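Local coordinates for protein probable starch synthase 4, chloroplastic/amyloplastic (PDB 6GNE) that is a probable plastid starch synthase of the GT-B glycosyltransferase clan, which binds adenosine-5'-diphosphate and a glycan in the cleft between its two domains, at residues 169-174 and 492-497; 312-317 and 325-330. All coordinates share one frame; numbering follows the deposited sequence.

Interaction 1: residues 169-174 and 492-497; sequences RICFTC and ELYTRS
Arg-169 of strand 169-174 and Ser-497 in the last turns of helix 484-499 are the residues whose CA atoms come nearest, at 6.8 Å. Side chains bridge the gap, Arg-169 and Cys-171 from one side of the strand and Ser-497 and Tyr-494 from the helix. The Arg-169 chain bends at chi2 (75°) and again at chi3, which turns its guanidinium toward the backbone O of Ser-497. There NH1 gives a weak hydrogen bond to that O of Ser-497, at 3.3 Å and with an N-H...O angle of only 133°. A long donor probably suits this place, since carbonyls near a helix's C-terminal end tend to lack helical N-H partners. Deeper in, the compact thiol of Cys-171 meets the rim of the Tyr-494 ring. Its SG lies 4.1 Å from CE1 of Tyr-494, close to the ring plane, in an edge-on sulfur-aromatic contact. Tyrosine can serve two environments here: the ring edge is buried, while OH hydrogen-bonds to ND1 of His-143 on the adjoining strand 141-145. The arrangement is characteristic of GT-B enzymes, whose C-terminal helix crosses over to pack on the N-terminal Rossmann-like domain.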
loop_
_atom_site.group_PDB
_atom_site.type_symbol
_atom_site.label_atom_id
_atom_site.label_comp_id
_atom_site.label_asym_id
_atom_site.label_seq_id
_atom_site.Cartn_x
_atom_site.Cartn_y
_atom_site.Cartn_z
ATOM N N ARG A 169 -11.833 -13.891 15.746
ATOM C CA ARG A 169 -11.827 -14.279 14.339
ATOM C C ARG A 169 -10.582 -13.695 13.659
ATOM O O ARG A 169 -10.151 -12.590 13.997
ATOM C CB ARG A 169 -13.031 -13.682 13.630
ATOM C CG ARG A 169 -14.172 -14.605 13.334
ATOM C CD ARG A 169 -14.993 -14.955 14.542
ATOM N NE ARG A 169 -14.645 -16.284 15.010
ATOM C CZ ARG A 169 -15.072 -17.425 14.458
ATOM N NH1 ARG A 169 -15.824 -17.408 13.346
ATOM N NH2 ARG A 169 -14.723 -18.599 15.009
ATOM N N ILE A 170 -10.067 -14.416 12.664
ATOM C CA ILE A 170 -8.877 -13.998 11.920
ATOM C C ILE A 170 -9.282 -13.444 10.558
ATOM O O ILE A 170 -10.039 -14.076 9.804
ATOM C CB ILE A 170 -7.856 -15.156 11.758
ATOM C CG1 ILE A 170 -7.546 -15.823 13.116
ATOM C CG2 ILE A 170 -6.563 -14.666 11.112
ATOM C CD1 ILE A 170 -7.145 -14.861 14.204
ATOM N N CYS A 171 -8.800 -12.235 10.270
ATOM C CA CYS A 171 -8.934 -11.625 8.959
ATOM C C CYS A 171 -7.540 -11.527 8.361
ATOM O O CYS A 171 -6.567 -11.158 9.037
ATOM C CB CYS A 171 -9.584 -10.249 9.066
ATOM S SG CYS A 171 -9.946 -9.401 7.495
ATOM N N PHE A 172 -7.443 -11.895 7.089
ATOM C CA PHE A 172 -6.190 -11.749 6.332
ATOM C C PHE A 172 -6.407 -10.912 5.086
ATOM O O PHE A 172 -7.292 -11.198 4.299
ATOM C CB PHE A 172 -5.651 -13.115 5.948
ATOM C CG PHE A 172 -4.437 -13.048 5.093
ATOM C CD1 PHE A 172 -3.265 -12.555 5.594
ATOM C CD2 PHE A 172 -4.455 -13.508 3.793
ATOM C CE1 PHE A 172 -2.129 -12.488 4.823
ATOM C CE2 PHE A 172 -3.321 -13.470 3.007
ATOM C CZ PHE A 172 -2.154 -12.948 3.528
ATOM N N THR A 173 -5.626 -9.860 4.926
ATOM C CA THR A 173 -5.633 -9.085 3.692
ATOM C C THR A 173 -4.310 -9.365 2.946
ATOM O O THR A 173 -3.242 -9.203 3.533
ATOM C CB THR A 173 -5.832 -7.594 3.989
ATOM O OG1 THR A 173 -7.112 -7.396 4.586
ATOM C CG2 THR A 173 -5.732 -6.740 2.712
ATOM N N CYS A 174 -4.392 -9.832 1.691
ATOM C CA CYS A 174 -3.214 -9.814 0.782
ATOM C C CYS A 174 -3.297 -8.614 -0.141
ATOM O O CYS A 174 -4.263 -8.490 -0.936
ATOM C CB CYS A 174 -3.072 -11.099 -0.051
ATOM S SG CYS A 174 -1.457 -11.183 -0.882
ATOM N N GLU A 492 -18.678 -4.878 8.406
ATOM C CA GLU A 492 -19.744 -5.876 8.169
ATOM C C GLU A 492 -19.196 -7.297 8.066
ATOM O O GLU A 492 -19.863 -8.219 8.512
ATOM C CB GLU A 492 -20.618 -5.536 6.941
ATOM C CG GLU A 492 -21.550 -4.326 7.157
ATOM C CD GLU A 492 -22.181 -3.718 5.872
ATOM O OE1 GLU A 492 -21.764 -4.064 4.717
ATOM O OE2 GLU A 492 -23.113 -2.869 6.030
ATOM N N LEU A 493 -17.988 -7.463 7.510
ATOM C CA LEU A 493 -17.314 -8.760 7.523
ATOM C C LEU A 493 -16.919 -9.182 8.930
ATOM O O LEU A 493 -17.115 -10.343 9.290
ATOM C CB LEU A 493 -16.104 -8.780 6.593
ATOM C CG LEU A 493 -16.377 -8.637 5.090
ATOM C CD1 LEU A 493 -15.071 -8.361 4.345
ATOM C CD2 LEU A 493 -17.138 -9.817 4.462
ATOM N N TYR A 494 -16.387 -8.241 9.715
ATOM C CA TYR A 494 -16.016 -8.489 11.115
ATOM C C TYR A 494 -17.200 -8.928 11.972
ATOM O O TYR A 494 -17.120 -9.948 12.662
ATOM C CB TYR A 494 -15.431 -7.235 11.777
ATOM C CG TYR A 494 -14.085 -6.710 11.296
ATOM C CD1 TYR A 494 -13.267 -7.419 10.405
ATOM C CD2 TYR A 494 -13.616 -5.492 11.775
ATOM C CE1 TYR A 494 -12.047 -6.913 9.992
ATOM C CE2 TYR A 494 -12.409 -4.983 11.373
ATOM C CZ TYR A 494 -11.624 -5.701 10.486
ATOM O OH TYR A 494 -10.420 -5.174 10.121
ATOM N N THR A 495 -18.275 -8.136 11.959
ATOM C CA THR A 495 -19.478 -8.449 12.751
ATOM C C THR A 495 -20.120 -9.767 12.326
ATOM O O THR A 495 -20.473 -10.558 13.181
ATOM C CB THR A 495 -20.536 -7.325 12.717
ATOM O OG1 THR A 495 -20.754 -6.905 11.369
ATOM C CG2 THR A 495 -20.098 -6.128 13.553
ATOM N N ARG A 496 -20.245 -10.014 11.025
ATOM C CA ARG A 496 -20.873 -11.236 10.512
ATOM C C ARG A 496 -20.082 -12.475 10.886
ATOM O O ARG A 496 -20.686 -13.513 11.195
ATOM C CB ARG A 496 -21.077 -11.164 9.000
ATOM C CG ARG A 496 -21.887 -12.284 8.357
ATOM C CD ARG A 496 -22.577 -11.842 7.055
ATOM N NE ARG A 496 -21.636 -11.596 5.928
ATOM C CZ ARG A 496 -21.424 -10.437 5.278
ATOM N NH1 ARG A 496 -22.087 -9.306 5.570
ATOM N NH2 ARG A 496 -20.522 -10.411 4.290
ATOM N N SER A 497 -18.756 -12.361 10.918
ATOM C CA SER A 497 -17.911 -13.465 11.373
ATOM C C SER A 497 -17.982 -13.721 12.891
ATOM O O SER A 497 -18.001 -14.862 13.325
ATOM C CB SER A 497 -16.469 -13.227 10.966
ATOM O OG SER A 497 -15.751 -14.436 11.026
#

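Interaction 2: residues 312-317 and 325-330; sequences VGCITR and HLIRHA. With ADP (adenosine-5'-diphosphate), chain F; AC1 (4,6-dideoxy-4-{[(1S,4R,5S,6S)-4,5,6-trihydroxy-3-(hydroxymethyl)cyclohex-2-en-1-yl]amino}-alpha-D-glucopyranose), chain C.
Cys-314 and Ile-327 bring strand 311-317 and helix 324-336 nearest, at a CA separation of 8.1 Å. Together with strand 340-346 these elements make a beta-alpha-beta unit in the Rossmann-like parallel sheet of the C-terminal GT-B domain. The helix reaches the strand through one branched side chain. Ile-327 extends CD1 between two strand residues, lying 4.1 Å from SG of Cys-314, while its CG2 comes up to the same sulfur. With Thr-316 the approach is tip to tip, CG2 of the threonine standing 4.1 Å from CD1 of Ile-327. Cysteine is small and apolar enough for this buried layer, and isoleucine is long enough to span it.

Threonine offers a methyl to the helix and keeps its hydroxyl for the backbone. With OG1 opposite its own backbone N (chi1 -171°), Thr-316 donates to the carbonyl O of Arg-317 at 2.8 Å, which satisfies a buried polar atom locally. Ile-315, alternating to the other side of the strand, turns to the ligand instead: its CG2 lies 3.7 Å from C4 of the ADP adenine, an apolar surface against a flat base.

Just beyond, Arg-317 meets the phosphate of ADP, a ligand that Lys-322 also hydrogen-bonds. Its chain kinks at chi3, and the guanidinium meets the terminal phosphate in its own plane. The NE bond to O2B of ADP is 2.7 Å long with an N-H...O angle of 171°. A second one runs from NH2 to O3B of the same phosphate at 2.8 Å and 175°, so the pair should hold both groups against rotation. Above one face of this guanidinium, offset toward its rim, sits AC1, with its C6 3.3 Å from NE of Arg-317.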
loop_
_atom_site.group_PDB
_atom_site.type_symbol
_atom_site.label_atom_id
_atom_site.label_comp_id
_atom_site.label_asym_id
_atom_site.label_seq_id
_atom_site.Cartn_x
_atom_site.Cartn_y
_atom_site.Cartn_z
ATOM N N VAL A 312 3.546 17.006 -15.814
ATOM C CA VAL A 312 3.199 15.595 -15.633
ATOM C C VAL A 312 4.039 15.094 -14.475
ATOM O O VAL A 312 5.254 15.236 -14.475
ATOM C CB VAL A 312 3.526 14.759 -16.892
ATOM C CG1 VAL A 312 3.208 13.280 -16.648
ATOM C CG2 VAL A 312 2.759 15.277 -18.122
ATOM N N GLY A 313 3.393 14.541 -13.466
ATOM C CA GLY A 313 4.103 13.975 -12.312
ATOM C C GLY A 313 3.982 12.459 -12.273
ATOM O O GLY A 313 3.061 11.858 -12.857
ATOM N N CYS A 314 4.960 11.845 -11.622
ATOM C CA CYS A 314 4.997 10.427 -11.392
ATOM C C CYS A 314 5.735 10.204 -10.093
ATOM O O CYS A 314 6.896 10.628 -9.954
ATOM C CB CYS A 314 5.724 9.712 -12.530
ATOM S SG CYS A 314 5.853 7.924 -12.289
ATOM N N ILE A 315 5.061 9.540 -9.143
ATOM C CA ILE A 315 5.592 9.180 -7.814
ATOM C C ILE A 315 5.357 7.703 -7.625
ATOM O O ILE A 315 4.210 7.257 -7.544
ATOM C CB ILE A 315 4.870 9.924 -6.689
ATOM C CG1 ILE A 315 5.145 11.432 -6.799
ATOM C CG2 ILE A 315 5.333 9.408 -5.338
ATOM C CD1 ILE A 315 4.133 12.282 -6.085
ATOM N N THR A 316 6.428 6.935 -7.527
ATOM C CA THR A 316 6.303 5.486 -7.569
ATOM C C THR A 316 7.602 4.803 -7.158
ATOM O O THR A 316 8.679 5.405 -7.168
ATOM C CB THR A 316 5.938 5.025 -9.004
ATOM O OG1 THR A 316 5.612 3.636 -9.006
ATOM C CG2 THR A 316 7.086 5.281 -9.976
ATOM N N ARG A 317 7.479 3.538 -6.788
ATOM C CA ARG A 317 8.624 2.664 -6.705
ATOM C C ARG A 317 8.862 2.236 -8.145
ATOM O O ARG A 317 7.925 2.016 -8.879
ATOM C CB ARG A 317 8.352 1.453 -5.787
ATOM C CG ARG A 317 8.129 1.851 -4.317
ATOM C CD ARG A 317 7.582 0.745 -3.402
ATOM N NE ARG A 317 6.482 -0.013 -4.041
ATOM C CZ ARG A 317 6.611 -1.189 -4.664
ATOM N NH1 ARG A 317 7.798 -1.779 -4.719
ATOM N NH2 ARG A 317 5.543 -1.802 -5.211
ATOM N N HIS A 325 9.148 0.732 -18.325
ATOM C CA HIS A 325 9.453 1.053 -19.720
ATOM C C HIS A 325 8.506 2.149 -20.222
ATOM O O HIS A 325 8.953 3.037 -20.958
ATOM C CB HIS A 325 9.429 -0.194 -20.639
ATOM C CG HIS A 325 10.512 -1.183 -20.330
ATOM N ND1 HIS A 325 11.849 -0.848 -20.352
ATOM C CD2 HIS A 325 10.457 -2.495 -19.967
ATOM C CE1 HIS A 325 12.571 -1.905 -20.016
ATOM N NE2 HIS A 325 11.750 -2.918 -19.779
ATOM N N LEU A 326 7.233 2.067 -19.821
ATOM C CA LEU A 326 6.248 3.105 -20.118
ATOM C C LEU A 326 6.508 4.418 -19.396
ATOM O O LEU A 326 6.268 5.473 -19.956
ATOM C CB LEU A 326 4.815 2.624 -19.826
ATOM C CG LEU A 326 4.373 1.479 -20.728
ATOM C CD1 LEU A 326 3.025 0.969 -20.261
ATOM C CD2 LEU A 326 4.359 1.921 -22.215
ATOM N N ILE A 327 7.005 4.358 -18.167
ATOM C CA ILE A 327 7.387 5.556 -17.448
ATOM C C ILE A 327 8.561 6.233 -18.162
ATOM O O ILE A 327 8.528 7.440 -18.404
ATOM C CB ILE A 327 7.751 5.261 -15.997
ATOM C CG1 ILE A 327 6.480 4.831 -15.243
ATOM C CG2 ILE A 327 8.317 6.486 -15.319
ATOM C CD1 ILE A 327 6.707 4.225 -13.874
ATOM N N ARG A 328 9.587 5.453 -18.494
ATOM C CA ARG A 328 10.686 5.938 -19.310
ATOM C C ARG A 328 10.189 6.631 -20.593
ATOM O O ARG A 328 10.610 7.753 -20.876
ATOM C CB ARG A 328 11.603 4.804 -19.680
ATOM C CG ARG A 328 12.840 5.228 -20.453
ATOM C CD ARG A 328 13.535 4.077 -21.123
ATOM N NE ARG A 328 14.956 4.403 -21.277
ATOM C CZ ARG A 328 15.487 5.130 -22.274
ATOM N NH1 ARG A 328 16.808 5.346 -22.303
ATOM N NH2 ARG A 328 14.721 5.657 -23.239
ATOM N N HIS A 329 9.303 5.973 -21.339
ATOM C CA HIS A 329 8.760 6.529 -22.570
ATOM C C HIS A 329 8.030 7.828 -22.328
ATOM O O HIS A 329 8.163 8.773 -23.084
ATOM C CB HIS A 329 7.819 5.548 -23.275
ATOM C CG HIS A 329 7.104 6.143 -24.451
ATOM N ND1 HIS A 329 7.766 6.566 -25.577
ATOM C CD2 HIS A 329 5.790 6.412 -24.665
ATOM C CE1 HIS A 329 6.891 7.051 -26.446
ATOM N NE2 HIS A 329 5.682 6.966 -25.919
ATOM N N ALA A 330 7.246 7.869 -21.266
ATOM C CA ALA A 330 6.431 9.034 -20.924
ATOM C C ALA A 330 7.257 10.283 -20.667
ATOM O O ALA A 330 6.774 11.375 -20.915
ATOM C CB ALA A 330 5.574 8.734 -19.702
HETATM P PB ADP F . 2.784 0.395 -3.891
HETATM O O1B ADP F . 2.118 -0.142 -2.659
HETATM O O2B ADP F . 4.048 1.177 -3.684
HETATM O O3B ADP F . 2.974 -0.695 -4.921
HETATM P PA ADP F . 0.580 2.254 -3.795
HETATM O O1A ADP F . 0.043 3.221 -4.810
HETATM O O2A ADP F . -0.445 1.326 -3.196
HETATM O O3A ADP F . 1.766 1.459 -4.539
HETATM O "O5'" ADP F . 1.298 3.019 -2.579
HETATM C "C5'" ADP F . 2.379 3.930 -2.784
HETATM C "C4'" ADP F . 2.585 4.934 -1.635
HETATM O "O4'" ADP F . 3.985 5.207 -1.473
HETATM C "C3'" ADP F . 1.972 6.292 -1.906
HETATM O "O3'" ADP F . 1.687 6.916 -0.665
HETATM C "C2'" ADP F . 3.080 7.053 -2.586
HETATM O "O2'" ADP F . 2.943 8.457 -2.463
HETATM C "C1'" ADP F . 4.272 6.562 -1.820
HETATM N N9 ADP F . 5.533 6.581 -2.593
HETATM C C8 ADP F . 5.926 5.705 -3.526
HETATM N N7 ADP F . 7.161 6.018 -3.979
HETATM C C5 ADP F . 7.578 7.114 -3.326
HETATM C C6 ADP F . 8.793 7.988 -3.324
HETATM N N6 ADP F . 9.828 7.721 -4.160
HETATM N N1 ADP F . 8.804 9.045 -2.463
HETATM C C2 ADP F . 7.746 9.303 -1.652
HETATM N N3 ADP F . 6.630 8.557 -1.620
HETATM C C4 ADP F . 6.493 7.478 -2.417
HETATM C C1 AC1 C . 5.192 -4.858 0.167
HETATM O O2 AC1 C . 3.766 -6.798 0.464
HETATM C C2 AC1 C . 3.754 -5.388 0.189
HETATM C C4A AC1 C . -1.657 -1.725 -3.212
HETATM C C3 AC1 C . 3.007 -5.045 -1.111
HETATM O O3 AC1 C . 1.667 -5.524 -0.965
HETATM C C4 AC1 C . 3.063 -3.535 -1.362
HETATM N N4A AC1 C . 2.311 -3.077 -2.544
HETATM C C5 AC1 C . 4.549 -3.177 -1.443
HETATM O O5 AC1 C . 5.181 -3.476 -0.196
HETATM C C6 AC1 C . 4.804 -1.699 -1.683
HETATM C C1B AC1 C . 0.858 -3.222 -2.712
HETATM C C2B AC1 C . 0.355 -2.945 -4.151
HETATM O O2B AC1 C . 1.417 -2.831 -5.118
HETATM C C3B AC1 C . -0.572 -1.741 -4.278
HETATM O O3B AC1 C . -1.257 -1.883 -5.519
HETATM O O4 AC1 C . -2.419 -0.522 -3.341
HETATM C C5B AC1 C . -1.082 -1.872 -1.835
HETATM C C7B AC1 C . 0.083 -2.496 -1.629
HETATM C C6B AC1 C . -1.858 -1.363 -0.643
HETATM O O6B AC1 C . -3.099 -2.067 -0.509
#

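In the fold
The two contacts belong to different domains of the GT-B fold, with centres 36 Å apart on opposite sides of the chain's centre; their nearest atoms are about 12 Å apart. Each involves a parallel strand leading toward the cleft. Interaction 2 reaches the ligands directly through Ile-315, Thr-316 and Arg-317. Interaction 1 stands further back: the side chain of Cys-171 is about 13 Å from AC1, but His-175, the next residue after segment 169-174, hydrogen-bonds to it. The far end of interaction 1 adjoins a second glycan site, since Arg-169 and Ser-497 touch its residue Asn-224 and the Arg-169 side chain is about 4 Å from a bound glucose.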